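Local atomic coordinates of lovastatin nonaketide synthase, polyketide synthase component (Aspergillus terreus, PDB entry 7CPX), a protein that builds the nonaketide precursor dihydromonacolin L from malonyl-CoA in lovastatin biosynthesis, working as a homodimeric, multidomain, iterative polyketide synthase. Residues 2288-2293 against 2327-2332. The protein carries 2 engineered substitutions. Numbering follows the deposited sequence.
Sequences FFVMFS and AASTID
The methyl CD1 of I2331 sits over the centre of the F2292 ring, 3.5 Å from its centroid and 3° off the ring normal, a CH-pi contact in which the two side chains lie side by side and point the same way. Chi1 of I2331 (51°) sets CG1 between the backbone N and the carbonyl carbon, and an extended chi2 (-176°) carries CD1 over the ring. The same methyl meets CG1 of V2290 at 3.9 Å, where the isoleucine crosses the valine at about a right angle. V2290, F2292, S2329 and I2331 share this face of the sheet; helix 2363-2385 lies over V2290 with F2370 and over I2331 with L2369 and A2373. The buried hydroxyl OG of S2329 touches CG2 of V2290 at 3.5 Å here and makes a weak hydrogen bond to the carbonyl of A2373. On the other face, CB of M2291 lies 3.8 Å from CG2 of T2330, and the methionine chain, bent at chi3, packs against L2314, L2317 and A2318 of helix 2305-2323. Strands 2288-2294 and 2329-2333 are parallel neighbours in the seven-stranded Rossmann-type sheet of the ketoreductase domain, and helix 2305-2323 makes the beta-alpha-beta crossover between them. Hydrogen bonds run from S2329 N to F2289 O and from M2291 N to S2329 O, both 3.0 Å; those from I2331 N to M2291 O and from S2293 N to I2331 O are weak. F2289 O also receives the CA-H of A2328, and S2329 O that of V2290. At the polar edge, OG of S2293 rests 3.8 Å from CB of T2330 while hydrogen-bonded to N2311 O, and CB of S2293 meets OD2 of D2332 at 3.9 Å. F2292 and S2293, at the C-terminal end of their segment, belong to the NADP pocket.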
loop_
_atom_site.group_PDB
_atom_site.type_symbol
_atom_site.label_atom_id
_atom_site.label_comp_id
_atom_site.label_asym_id
_atom_site.label_seq_id
_atom_site.Cartn_x
_atom_site.Cartn_y
_atom_site.Cartn_z
ATOM N N PHE A 2288 -63.285 -12.658 0.626
ATOM C CA PHE A 2288 -63.087 -12.365 -0.783
ATOM C C PHE A 2288 -63.526 -13.565 -1.604
ATOM O O PHE A 2288 -63.453 -14.709 -1.147
ATOM C CB PHE A 2288 -61.622 -12.031 -1.083
ATOM C CG PHE A 2288 -60.671 -13.150 -0.764
ATOM C CD1 PHE A 2288 -60.459 -14.176 -1.666
ATOM C CD2 PHE A 2288 -59.987 -13.175 0.438
ATOM C CE1 PHE A 2288 -59.590 -15.205 -1.379
ATOM C CE2 PHE A 2288 -59.114 -14.201 0.732
ATOM C CZ PHE A 2288 -58.913 -15.219 -0.179
ATOM N N PHE A 2289 -63.984 -13.288 -2.824
ATOM C CA PHE A 2289 -64.253 -14.311 -3.834
ATOM C C PHE A 2289 -63.564 -13.823 -5.105
ATOM O O PHE A 2289 -64.174 -13.166 -5.951
ATOM C CB PHE A 2289 -65.754 -14.531 -4.028
ATOM C CG PHE A 2289 -66.102 -15.830 -4.714
ATOM C CD1 PHE A 2289 -65.252 -16.394 -5.650
ATOM C CD2 PHE A 2289 -67.284 -16.483 -4.417
ATOM C CE1 PHE A 2289 -65.577 -17.581 -6.276
ATOM C CE2 PHE A 2289 -67.613 -17.672 -5.040
ATOM C CZ PHE A 2289 -66.758 -18.221 -5.970
ATOM N N VAL A 2290 -62.284 -14.149 -5.231
ATOM C CA VAL A 2290 -61.475 -13.709 -6.360
ATOM C C VAL A 2290 -61.574 -14.757 -7.458
ATOM O O VAL A 2290 -61.192 -15.916 -7.260
ATOM C CB VAL A 2290 -60.014 -13.486 -5.947
ATOM C CG1 VAL A 2290 -59.195 -13.044 -7.143
ATOM C CG2 VAL A 2290 -59.930 -12.457 -4.838
ATOM N N MET A 2291 -62.084 -14.350 -8.614
ATOM C CA MET A 2291 -62.211 -15.218 -9.776
ATOM C C MET A 2291 -61.154 -14.811 -10.793
ATOM O O MET A 2291 -61.158 -13.675 -11.277
ATOM C CB MET A 2291 -63.617 -15.126 -10.366
ATOM C CG MET A 2291 -64.617 -16.058 -9.700
ATOM S SD MET A 2291 -66.311 -15.458 -9.803
ATOM C CE MET A 2291 -66.308 -14.240 -8.490
ATOM N N PHE A 2292 -60.258 -15.741 -11.112
ATOM C CA PHE A 2292 -59.093 -15.457 -11.947
ATOM C C PHE A 2292 -59.532 -15.362 -13.399
ATOM O O PHE A 2292 -59.611 -16.358 -14.119
ATOM C CB PHE A 2292 -58.027 -16.528 -11.756
ATOM C CG PHE A 2292 -57.220 -16.362 -10.502
ATOM C CD1 PHE A 2292 -57.840 -16.212 -9.276
ATOM C CD2 PHE A 2292 -55.838 -16.367 -10.550
ATOM C CE1 PHE A 2292 -57.099 -16.060 -8.124
ATOM C CE2 PHE A 2292 -55.091 -16.218 -9.402
ATOM C CZ PHE A 2292 -55.721 -16.064 -8.186
ATOM N N SER A 2293 -59.819 -14.140 -13.832
ATOM C CA SER A 2293 -60.130 -13.884 -15.226
ATOM C C SER A 2293 -58.852 -13.600 -16.007
ATOM O O SER A 2293 -57.811 -13.249 -15.446
ATOM C CB SER A 2293 -61.091 -12.703 -15.354
ATOM O OG SER A 2293 -62.319 -12.971 -14.703
ATOM N N ALA A 2327 -68.574 -10.334 -0.535
ATOM C CA ALA A 2327 -67.251 -10.006 -1.047
ATOM C C ALA A 2327 -66.962 -10.795 -2.316
ATOM O O ALA A 2327 -67.220 -11.999 -2.394
ATOM C CB ALA A 2327 -66.184 -10.304 0.005
ATOM N N ALA A 2328 -66.423 -10.106 -3.316
ATOM C CA ALA A 2328 -66.065 -10.738 -4.577
ATOM C C ALA A 2328 -65.260 -9.746 -5.399
ATOM O O ALA A 2328 -65.279 -8.540 -5.141
ATOM C CB ALA A 2328 -67.303 -11.197 -5.351
ATOM N N SER A 2329 -64.557 -10.273 -6.396
ATOM C CA SER A 2329 -63.746 -9.463 -7.294
ATOM C C SER A 2329 -63.180 -10.386 -8.364
ATOM O O SER A 2329 -63.224 -11.614 -8.239
ATOM C CB SER A 2329 -62.623 -8.737 -6.555
ATOM O OG SER A 2329 -61.797 -9.659 -5.867
ATOM N N THR A 2330 -62.652 -9.779 -9.421
ATOM C CA THR A 2330 -61.994 -10.505 -10.492
ATOM C C THR A 2330 -60.683 -9.819 -10.838
ATOM O O THR A 2330 -60.541 -8.603 -10.690
ATOM C CB THR A 2330 -62.867 -10.594 -11.746
ATOM O OG1 THR A 2330 -63.312 -9.284 -12.117
ATOM C CG2 THR A 2330 -64.063 -11.484 -11.496
ATOM N N ILE A 2331 -59.729 -10.617 -11.301
ATOM C CA ILE A 2331 -58.430 -10.133 -11.746
ATOM C C ILE A 2331 -58.269 -10.568 -13.193
ATOM O O ILE A 2331 -58.205 -11.769 -13.483
ATOM C CB ILE A 2331 -57.287 -10.662 -10.870
ATOM C CG1 ILE A 2331 -57.367 -12.186 -10.726
ATOM C CG2 ILE A 2331 -57.348 -10.025 -9.507
ATOM C CD1 ILE A 2331 -56.322 -12.767 -9.802
ATOM N N ASP A 2332 -58.221 -9.600 -14.106
ATOM C CA ASP A 2332 -58.060 -9.896 -15.527
ATOM C C ASP A 2332 -56.566 -10.002 -15.804
ATOM O O ASP A 2332 -55.895 -9.048 -16.201
ATOM C CB ASP A 2332 -58.732 -8.829 -16.376
ATOM C CG ASP A 2332 -60.125 -8.490 -15.883
ATOM O OD1 ASP A 2332 -60.240 -7.709 -14.915
ATOM O OD2 ASP A 2332 -61.103 -9.013 -16.455
#